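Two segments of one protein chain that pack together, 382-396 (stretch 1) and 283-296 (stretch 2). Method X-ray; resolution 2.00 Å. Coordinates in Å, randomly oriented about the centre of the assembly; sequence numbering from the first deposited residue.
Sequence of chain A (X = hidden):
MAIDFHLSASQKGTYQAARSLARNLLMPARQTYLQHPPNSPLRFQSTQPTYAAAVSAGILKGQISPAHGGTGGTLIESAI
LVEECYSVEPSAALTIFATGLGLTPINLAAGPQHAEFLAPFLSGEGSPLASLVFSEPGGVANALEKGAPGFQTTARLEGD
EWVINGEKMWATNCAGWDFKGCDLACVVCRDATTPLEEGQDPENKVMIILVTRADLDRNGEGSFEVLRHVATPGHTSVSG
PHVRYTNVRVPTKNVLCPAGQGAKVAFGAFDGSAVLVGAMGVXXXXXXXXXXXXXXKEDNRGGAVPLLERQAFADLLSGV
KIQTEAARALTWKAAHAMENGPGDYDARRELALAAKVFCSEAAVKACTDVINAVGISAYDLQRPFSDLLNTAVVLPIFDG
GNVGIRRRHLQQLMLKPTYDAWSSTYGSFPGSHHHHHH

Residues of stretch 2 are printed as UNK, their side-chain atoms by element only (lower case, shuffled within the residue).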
ATOM      1  N   GLN A 382      -4.239 -20.861  19.928  1.00 25.11           N
ATOM      2  CA  GLN A 382      -4.425 -22.239  19.468  1.00 28.21           C
ATOM      3  C   GLN A 382      -4.259 -22.363  17.943  1.00 27.21           C
ATOM      4  O   GLN A 382      -3.948 -23.434  17.434  1.00 28.31           O
ATOM      5  CB  GLN A 382      -5.784 -22.815  19.907  1.00 30.73           C
ATOM      6  CG  GLN A 382      -5.647 -23.815  21.034  1.00 35.31           C
ATOM      7  CD  GLN A 382      -6.942 -24.517  21.415  1.00 35.57           C
ATOM      8  OE1 GLN A 382      -7.001 -25.163  22.458  1.00 42.26           O
ATOM      9  NE2 GLN A 382      -7.974 -24.411  20.577  1.00 33.80           N
ATOM     10  N   ARG A 383      -4.466 -21.267  17.225  1.00 24.63           N
ATOM     11  CA  ARG A 383      -4.361 -21.274  15.775  1.00 22.20           C
ATOM     12  C   ARG A 383      -2.988 -20.701  15.379  1.00 23.50           C
ATOM     13  O   ARG A 383      -2.351 -20.039  16.182  1.00 23.67           O
ATOM     14  CB  ARG A 383      -5.520 -20.470  15.160  1.00 23.44           C
ATOM     15  CG  ARG A 383      -6.919 -21.018  15.488  1.00 26.38           C
ATOM     16  CD  ARG A 383      -8.011 -20.335  14.638  1.00 25.32           C
ATOM     17  NE  ARG A 383      -9.345 -20.764  15.062  1.00 29.35           N
ATOM     18  CZ  ARG A 383      -9.980 -21.816  14.559  1.00 32.34           C
ATOM     19  NH1 ARG A 383      -9.410 -22.551  13.605  1.00 29.89           N
ATOM     20  NH2 ARG A 383     -11.185 -22.136  15.009  1.00 34.07           N
ATOM     21  N   PRO A 384      -2.520 -20.980  14.149  1.00 22.80           N
ATOM     22  CA  PRO A 384      -1.131 -20.657  13.782  1.00 21.14           C
ATOM     23  C   PRO A 384      -0.866 -19.221  13.327  1.00 21.09           C
ATOM     24  O   PRO A 384       0.301 -18.895  13.133  1.00 21.67           O
ATOM     25  CB  PRO A 384      -0.867 -21.591  12.602  1.00 25.89           C
ATOM     26  CG  PRO A 384      -2.213 -21.704  11.932  1.00 26.43           C
ATOM     27  CD  PRO A 384      -3.199 -21.758  13.094  1.00 27.68           C
ATOM     28  N   PHE A 385      -1.901 -18.395  13.165  1.00 22.07           N
ATOM     29  CA  PHE A 385      -1.752 -17.112  12.475  1.00 20.92           C
ATOM     30  C   PHE A 385      -0.893 -16.095  13.217  1.00 19.23           C
ATOM     31  O   PHE A 385      -0.120 -15.373  12.593  1.00 20.41           O
ATOM     32  CB  PHE A 385      -3.128 -16.541  12.101  1.00 21.49           C
ATOM     33  CG  PHE A 385      -3.961 -17.511  11.303  1.00 21.27           C
ATOM     34  CD1 PHE A 385      -3.705 -17.710   9.959  1.00 23.19           C
ATOM     35  CD2 PHE A 385      -4.951 -18.261  11.910  1.00 25.60           C
ATOM     36  CE1 PHE A 385      -4.446 -18.625   9.219  1.00 25.92           C
ATOM     37  CE2 PHE A 385      -5.691 -19.189  11.185  1.00 24.27           C
ATOM     38  CZ  PHE A 385      -5.439 -19.358   9.828  1.00 23.42           C
ATOM     39  N   SER A 386      -1.007 -16.045  14.539  1.00 20.19           N
ATOM     40  CA  SER A 386      -0.190 -15.114  15.309  1.00 20.38           C
ATOM     41  C   SER A 386       1.299 -15.472  15.202  1.00 19.84           C
ATOM     42  O   SER A 386       2.139 -14.605  14.969  1.00 20.12           O
ATOM     43  CB  SER A 386      -0.634 -15.088  16.775  1.00 21.89           C
ATOM     44  OG  SER A 386       0.191 -14.238  17.540  1.00 23.35           O
ATOM     45  N   ASP A 387       1.615 -16.750  15.368  1.00 20.43           N
ATOM     46  CA  ASP A 387       2.998 -17.198  15.270  1.00 20.04           C
ATOM     47  C   ASP A 387       3.558 -16.937  13.876  1.00 22.34           C
ATOM     48  O   ASP A 387       4.737 -16.599  13.739  1.00 20.25           O
ATOM     49  CB  ASP A 387       3.118 -18.685  15.591  1.00 24.02           C
ATOM     50  CG  ASP A 387       3.023 -18.972  17.080  1.00 33.57           C
ATOM     51  OD1 ASP A 387       3.054 -18.010  17.889  1.00 32.08           O
ATOM     52  OD2 ASP A 387       2.927 -20.169  17.430  1.00 37.46           O
ATOM     53  N   LEU A 388       2.732 -17.114  12.842  1.00 20.69           N
ATOM     54  CA  LEU A 388       3.187 -16.818  11.472  1.00 18.91           C
ATOM     55  C   LEU A 388       3.599 -15.353  11.334  1.00 17.43           C
ATOM     56  O   LEU A 388       4.682 -15.055  10.848  1.00 21.09           O
ATOM     57  CB  LEU A 388       2.123 -17.180  10.428  1.00 20.60           C
ATOM     58  CG  LEU A 388       2.068 -18.682  10.136  1.00 23.06           C
ATOM     59  CD1 LEU A 388       0.737 -19.049   9.512  1.00 23.47           C
ATOM     60  CD2 LEU A 388       3.225 -19.044   9.213  1.00 22.03           C
ATOM     61  N   LEU A 389       2.731 -14.438  11.759  1.00 18.23           N
ATOM     62  CA  LEU A 389       3.062 -13.003  11.756  1.00 18.56           C
ATOM     63  C   LEU A 389       4.361 -12.709  12.539  1.00 19.26           C
ATOM     64  O   LEU A 389       5.272 -12.038  12.055  1.00 18.83           O
ATOM     65  CB  LEU A 389       1.900 -12.205  12.385  1.00 17.38           C
ATOM     66  CG  LEU A 389       2.166 -10.704  12.507  1.00 19.72           C
ATOM     67  CD1 LEU A 389       2.551 -10.149  11.131  1.00 22.28           C
ATOM     68  CD2 LEU A 389       0.957  -9.955  13.081  1.00 18.61           C
ATOM     69  N   ASN A 390       4.446 -13.218  13.760  1.00 17.99           N
ATOM     70  CA  ASN A 390       5.614 -12.951  14.584  1.00 22.00           C
ATOM     71  C   ASN A 390       6.895 -13.609  14.088  1.00 20.30           C
ATOM     72  O   ASN A 390       7.987 -13.235  14.507  1.00 21.50           O
ATOM     73  CB  ASN A 390       5.344 -13.291  16.039  1.00 19.76           C
ATOM     74  CG  ASN A 390       4.488 -12.241  16.703  1.00 22.03           C
ATOM     75  OD1 ASN A 390       4.911 -11.106  16.841  1.00 24.03           O
ATOM     76  ND2 ASN A 390       3.263 -12.601  17.064  1.00 24.68           N
ATOM     77  N   THR A 391       6.757 -14.578  13.196  1.00 16.92           N
ATOM     78  CA  THR A 391       7.921 -15.119  12.489  1.00 16.83           C
ATOM     79  C   THR A 391       8.249 -14.200  11.322  1.00 19.23           C
ATOM     80  O   THR A 391       9.402 -13.810  11.102  1.00 21.19           O
ATOM     81  CB  THR A 391       7.639 -16.563  11.987  1.00 19.32           C
ATOM     82  OG1 THR A 391       7.315 -17.398  13.107  1.00 21.17           O
ATOM     83  CG2 THR A 391       8.866 -17.148  11.254  1.00 18.70           C
ATOM     84  N   ALA A 392       7.217 -13.831  10.575  1.00 17.54           N
ATOM     85  CA  ALA A 392       7.403 -13.063   9.349  1.00 20.34           C
ATOM     86  C   ALA A 392       8.057 -11.699   9.586  1.00 20.37           C
ATOM     87  O   ALA A 392       8.877 -11.238   8.768  1.00 17.80           O
ATOM     88  CB  ALA A 392       6.044 -12.898   8.621  1.00 16.60           C
ATOM     89  N   VAL A 393       7.725 -11.042  10.699  1.00 18.18           N
ATOM     90  CA  VAL A 393       8.256  -9.686  10.897  1.00 21.69           C
ATOM     91  C   VAL A 393       9.774  -9.621  11.063  1.00 16.65           C
ATOM     92  O   VAL A 393      10.361  -8.553  10.903  1.00 20.02           O
ATOM     93  CB  VAL A 393       7.559  -8.897  12.043  1.00 24.55           C
ATOM     94  CG1 VAL A 393       6.093  -8.744  11.756  1.00 25.12           C
ATOM     95  CG2 VAL A 393       7.796  -9.563  13.377  1.00 22.03           C
ATOM     96  N   VAL A 394      10.415 -10.742  11.385  1.00 18.34           N
ATOM     97  CA  VAL A 394      11.873 -10.761  11.426  1.00 20.72           C
ATOM     98  C   VAL A 394      12.526 -10.684  10.028  1.00 20.18           C
ATOM     99  O   VAL A 394      13.669 -10.272   9.891  1.00 19.41           O
ATOM    100  CB  VAL A 394      12.417 -12.000  12.161  1.00 21.87           C
ATOM    101  CG1 VAL A 394      12.633 -13.159  11.176  1.00 23.53           C
ATOM    102  CG2 VAL A 394      13.702 -11.644  12.874  1.00 22.29           C
ATOM    103  N   LEU A 395      11.811 -11.106   8.996  1.00 20.15           N
ATOM    104  CA  LEU A 395      12.450 -11.270   7.687  1.00 21.01           C
ATOM    105  C   LEU A 395      12.989  -9.960   7.100  1.00 21.66           C
ATOM    106  O   LEU A 395      14.107  -9.935   6.589  1.00 21.68           O
ATOM    107  CB  LEU A 395      11.521 -11.998   6.701  1.00 18.89           C
ATOM    108  CG  LEU A 395      11.121 -13.423   7.138  1.00 19.95           C
ATOM    109  CD1 LEU A 395      10.234 -14.043   6.054  1.00 18.03           C
ATOM    110  CD2 LEU A 395      12.343 -14.328   7.407  1.00 20.84           C
ATOM    111  N   PRO A 396      12.201  -8.871   7.162  1.00 19.60           N
ATOM    112  CA  PRO A 396      12.711  -7.611   6.619  1.00 22.22           C
ATOM    113  C   PRO A 396      13.873  -7.061   7.442  1.00 21.47           C
ATOM    114  O   PRO A 396      14.754  -6.419   6.875  1.00 19.16           O
ATOM    115  CB  PRO A 396      11.496  -6.676   6.734  1.00 24.24           C
ATOM    116  CG  PRO A 396      10.315  -7.599   6.695  1.00 21.15           C
ATOM    117  CD  PRO A 396      10.779  -8.760   7.532  1.00 20.54           C
ATOM    118  N   UNK A 283       7.920 -19.599   2.065  1.00 20.12           N
ATOM    119  CA  UNK A 283       7.449 -20.661   2.943  1.00 18.36           C
ATOM    120  C   UNK A 283       6.394 -20.186   3.933  1.00 19.90           C
ATOM    121  O   UNK A 283       5.392 -20.863   4.165  1.00 18.32           O
ATOM    122  N   UNK A 284       6.622 -19.028   4.546  1.00 18.87           N
ATOM    123  CA  UNK A 284       5.627 -18.501   5.478  1.00 20.96           C
ATOM    124  C   UNK A 284       4.343 -18.113   4.746  1.00 17.53           C
ATOM    125  O   UNK A 284       3.256 -18.285   5.278  1.00 18.93           O
ATOM    126  c   UNK A 284       6.159 -17.282   6.231  1.00 18.48           C
ATOM    127  c   UNK A 284       7.004 -18.534   8.246  1.00 22.77           C
ATOM    128  c   UNK A 284       7.337 -17.484   7.167  1.00 21.78           C
ATOM    129  c   UNK A 284       7.731 -16.139   7.799  1.00 20.52           C
ATOM    130  N   UNK A 285       4.481 -17.569   3.537  1.00 19.47           N
ATOM    131  CA  UNK A 285       3.313 -17.158   2.759  1.00 18.35           C
ATOM    132  C   UNK A 285       2.478 -18.368   2.392  1.00 20.52           C
ATOM    133  O   UNK A 285       1.256 -18.366   2.547  1.00 19.56           O
ATOM    134  s   UNK A 285       5.152 -14.181   0.464  1.00 22.75           S
ATOM    135  c   UNK A 285       4.405 -15.048   1.860  1.00 23.31           C
ATOM    136  c   UNK A 285       3.669 -13.616  -0.379  1.00 19.13           C
ATOM    137  c   UNK A 285       3.739 -16.383   1.508  1.00 18.08           C
ATOM    138  N   UNK A 286       3.150 -19.408   1.917  1.00 18.99           N
ATOM    139  CA  UNK A 286       2.497 -20.686   1.645  1.00 21.06           C
ATOM    140  C   UNK A 286       1.786 -21.204   2.899  1.00 20.28           C
ATOM    141  O   UNK A 286       0.623 -21.596   2.850  1.00 20.53           O
ATOM    142  c   UNK A 286       3.028 -23.132   1.144  1.00 24.30           C
ATOM    143  c   UNK A 286       5.439 -25.309   0.609  1.00 23.69           C
ATOM    144  n   UNK A 286       4.955 -24.261  -0.046  1.00 22.31           N
ATOM    145  n   UNK A 286       4.630 -26.066   1.345  1.00 28.11           N
ATOM    146  c   UNK A 286       3.537 -21.709   1.143  1.00 19.33           C
ATOM    147  c   UNK A 286       3.533 -23.896  -0.075  1.00 24.64           C
ATOM    148  n   UNK A 286       6.733 -25.601   0.538  1.00 23.62           N
ATOM    149  N   UNK A 287       2.479 -21.199   4.037  1.00 19.13           N
ATOM    150  CA  UNK A 287       1.849 -21.683   5.271  1.00 19.19           C
ATOM    151  C   UNK A 287       0.622 -20.844   5.653  1.00 20.46           C
ATOM    152  O   UNK A 287      -0.386 -21.383   6.082  1.00 21.14           O
ATOM    153  c   UNK A 287       2.854 -21.719   6.443  1.00 20.62           C
ATOM    154  N   UNK A 288       0.724 -19.527   5.515  1.00 19.06           N
ATOM    155  CA  UNK A 288      -0.390 -18.655   5.875  1.00 20.63           C
ATOM    156  C   UNK A 288      -1.569 -18.889   4.931  1.00 20.28           C
ATOM    157  O   UNK A 288      -2.722 -19.014   5.369  1.00 20.09           O
ATOM    158  c   UNK A 288       0.048 -17.188   5.849  1.00 17.43           C
ATOM    159  N   UNK A 289      -1.277 -18.962   3.635  1.00 20.51           N
ATOM    160  CA  UNK A 289      -2.320 -19.243   2.651  1.00 21.79           C
ATOM    161  C   UNK A 289      -2.994 -20.588   2.939  1.00 21.13           C
ATOM    162  O   UNK A 289      -4.219 -20.682   2.967  1.00 22.24           O
ATOM    163  c   UNK A 289      -4.518 -18.949  -1.358  1.00 22.79           C
ATOM    164  c   UNK A 289      -3.915 -21.264  -1.126  1.00 22.81           C
ATOM    165  c   UNK A 289      -4.695 -20.271  -1.719  1.00 25.72           C
ATOM    166  c   UNK A 289      -2.966 -20.920  -0.178  1.00 21.61           C
ATOM    167  c   UNK A 289      -3.559 -18.616  -0.399  1.00 23.00           C
ATOM    168  c   UNK A 289      -1.754 -19.241   1.231  1.00 20.31           C
ATOM    169  c   UNK A 289      -2.772 -19.600   0.190  1.00 20.03           C
ATOM    170  N   UNK A 290      -2.194 -21.629   3.145  1.00 21.19           N
ATOM    171  CA  UNK A 290      -2.731 -22.962   3.424  1.00 22.85           C
ATOM    172  C   UNK A 290      -3.608 -23.010   4.665  1.00 24.66           C
ATOM    173  O   UNK A 290      -4.660 -23.653   4.658  1.00 21.93           O
ATOM    174  c   UNK A 290      -1.602 -23.977   3.585  1.00 23.06           C
ATOM    175  o   UNK A 290      -1.447 -23.963   1.174  1.00 23.25           O
ATOM    176  c   UNK A 290      -0.951 -24.362   2.249  1.00 27.50           C
ATOM    177  o   UNK A 290       0.067 -25.075   2.288  1.00 28.36           O
ATOM    178  N   UNK A 291      -3.163 -22.363   5.741  1.00 22.93           N
ATOM    179  CA  UNK A 291      -3.930 -22.372   6.987  1.00 22.04           C
ATOM    180  C   UNK A 291      -5.264 -21.617   6.855  1.00 24.00           C
ATOM    181  O   UNK A 291      -6.287 -22.045   7.389  1.00 25.06           O
ATOM    182  c   UNK A 291      -3.092 -21.811   8.134  1.00 20.41           C
ATOM    183  N   UNK A 292      -5.254 -20.505   6.133  1.00 22.96           N
ATOM    184  CA  UNK A 292      -6.484 -19.740   5.890  1.00 23.39           C
ATOM    185  C   UNK A 292      -7.460 -20.490   4.977  1.00 25.36           C
ATOM    186  O   UNK A 292      -8.677 -20.496   5.214  1.00 25.64           O
ATOM    187  c   UNK A 292      -6.156 -18.357   5.308  1.00 23.29           C
ATOM    188  N   UNK A 293      -6.926 -21.120   3.935  1.00 23.04           N
ATOM    189  CA  UNK A 293      -7.742 -21.909   3.015  1.00 24.32           C
ATOM    190  C   UNK A 293      -8.361 -23.088   3.754  1.00 27.60           C
ATOM    191  O   UNK A 293      -9.530 -23.405   3.566  1.00 31.66           O
ATOM    192  c   UNK A 293      -8.554 -22.062  -0.029  1.00 32.51           C
ATOM    193  c   UNK A 293      -6.658 -23.642  -0.337  1.00 28.60           C
ATOM    194  c   UNK A 293      -6.904 -22.403   1.825  1.00 26.15           C
ATOM    195  c   UNK A 293      -7.655 -23.066   0.665  1.00 30.35           C
ATOM    196  N   UNK A 294      -7.577 -23.724   4.616  1.00 27.60           N
ATOM    197  CA  UNK A 294      -8.072 -24.824   5.436  1.00 27.21           C
ATOM    198  C   UNK A 294      -9.228 -24.366   6.334  1.00 36.49           C
ATOM    199  O   UNK A 294     -10.266 -25.022   6.422  1.00 34.57           O
ATOM    200  c   UNK A 294      -6.264 -28.724   8.115  1.00 54.13           C
ATOM    201  c   UNK A 294      -7.307 -26.630   7.106  1.00 38.58           C
ATOM    202  n   UNK A 294      -7.203 -28.820   9.263  1.00 56.94           N
ATOM    203  c   UNK A 294      -6.036 -27.279   7.673  1.00 46.91           C
ATOM    204  c   UNK A 294      -6.939 -25.386   6.292  1.00 30.13           C
ATOM    205  N   UNK A 295      -9.029 -23.241   7.008  1.00 31.16           N
ATOM    206  CA  UNK A 295     -10.055 -22.648   7.855  1.00 34.06           C
ATOM    207  C   UNK A 295     -11.311 -22.348   7.030  1.00 31.52           C
ATOM    208  O   UNK A 295     -12.419 -22.677   7.432  1.00 36.95           O
ATOM    209  c   UNK A 295     -10.621 -20.884  10.693  1.00 31.69           C
ATOM    210  c   UNK A 295     -12.243 -19.131  10.890  1.00 33.20           C
ATOM    211  c   UNK A 295     -11.507 -20.158  11.462  1.00 32.30           C
ATOM    212  c   UNK A 295     -12.097 -18.842   9.551  1.00 28.87           C
ATOM    213  c   UNK A 295     -11.202 -19.577   8.791  1.00 28.95           C
ATOM    214  c   UNK A 295      -9.483 -21.388   8.521  1.00 28.54           C
ATOM    215  c   UNK A 295     -10.468 -20.613   9.351  1.00 26.49           C
ATOM    216  N   UNK A 296     -11.136 -21.761   5.854  1.00 33.23           N
ATOM    217  CA  UNK A 296     -12.276 -21.418   5.007  1.00 33.86           C
ATOM    218  C   UNK A 296     -13.043 -22.642   4.512  1.00 43.56           C
ATOM    219  O   UNK A 296     -14.280 -22.630   4.441  1.00 41.35           O
ATOM    220  c   UNK A 296     -11.833 -20.582   3.829  1.00 35.59           C
TER

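Position 283 has no side-chain atoms, and nothing of stretch 1 lies near it. It is Gly-283.

Position 284 carries four carbons, forked at the second. They sit as a knob among Leu-388, Thr-391, Ala-392 and Leu-395. The fork at the second carbon, not the first, makes this Leu-284. Its CD1 lies 3.7 Å from Leu-395 CD1 and 3.8 Å from Thr-391 CG2. Its CD2 lies 3.9 Å from Leu-388 CD2.

Position 285 has two carbons, a sulfur and a last carbon, unbranched. It points away from stretch 1. The thioether marks Met-285.

Position 286 has three carbons, a nitrogen, then a carbon bearing two more nitrogens. This guanidinium is Arg-286. It is out of reach of stretch 1 and hydrogen-bonded elsewhere in the structure.

Position 287 has one carbon, CB, 3.9 Å from Leu-388 CD2. It is Ala-287.

Position 288 has one carbon, CB, set sideways, 4.2 Å from Leu-388 CD1. It is Ala-288. Leu-388 CD1 also comes within 3.8 Å of Ala-288 CA, so the leucine packs against backbone as well as methyl.

Position 289 has one carbon followed by a ring of six carbons, with no oxygen. It is Phe-289, and it points away.

Position 290 has two carbons, the second carrying two oxygens. This short carboxylate is Asp-290. Its end leads away from stretch 1.

Position 291 has a single carbon pointing toward stretch 1. Its CB is 3.9 Å from Pro-384 CG and 3.6 Å from Phe-385 CE1. It is Ala-291.

Position 292 has a single carbon, CB, 4.3 Å from Phe-385 CE1. It is Ala-292.

Position 293 has four carbons, forked at the second, out of reach. It is Leu-293.

Position 294 has four carbons in a row ending in nitrogen. It is Lys-294, without contact.

Position 295 has one carbon and a six-carbon ring with no oxygen, its edge over one face of the Arg-383 guanidinium. It is Phe-295. Arg-383 NH1 lies 3.6 Å from Phe-295 CD2.

Position 296 has one carbon and no contact. It is Ala-296.

The two helices run nearly antiparallel, at 164°, axes 10.4 Å apart at closest. No hydrogen bond crosses between the stretches, so the contact rests on packing, mostly apolar. At the alanines, Leu-388 and Phe-385 come close to the backbone of stretch 2; Phe-385 CE1 lies 3.7 Å from Ala-292 N. Leu-284 fills the pocket toward the C-terminal part of stretch 1, while Phe-295 meets Arg-383 at the other end.

Stretch 2 283-296: GLMRAAFDAALKFA
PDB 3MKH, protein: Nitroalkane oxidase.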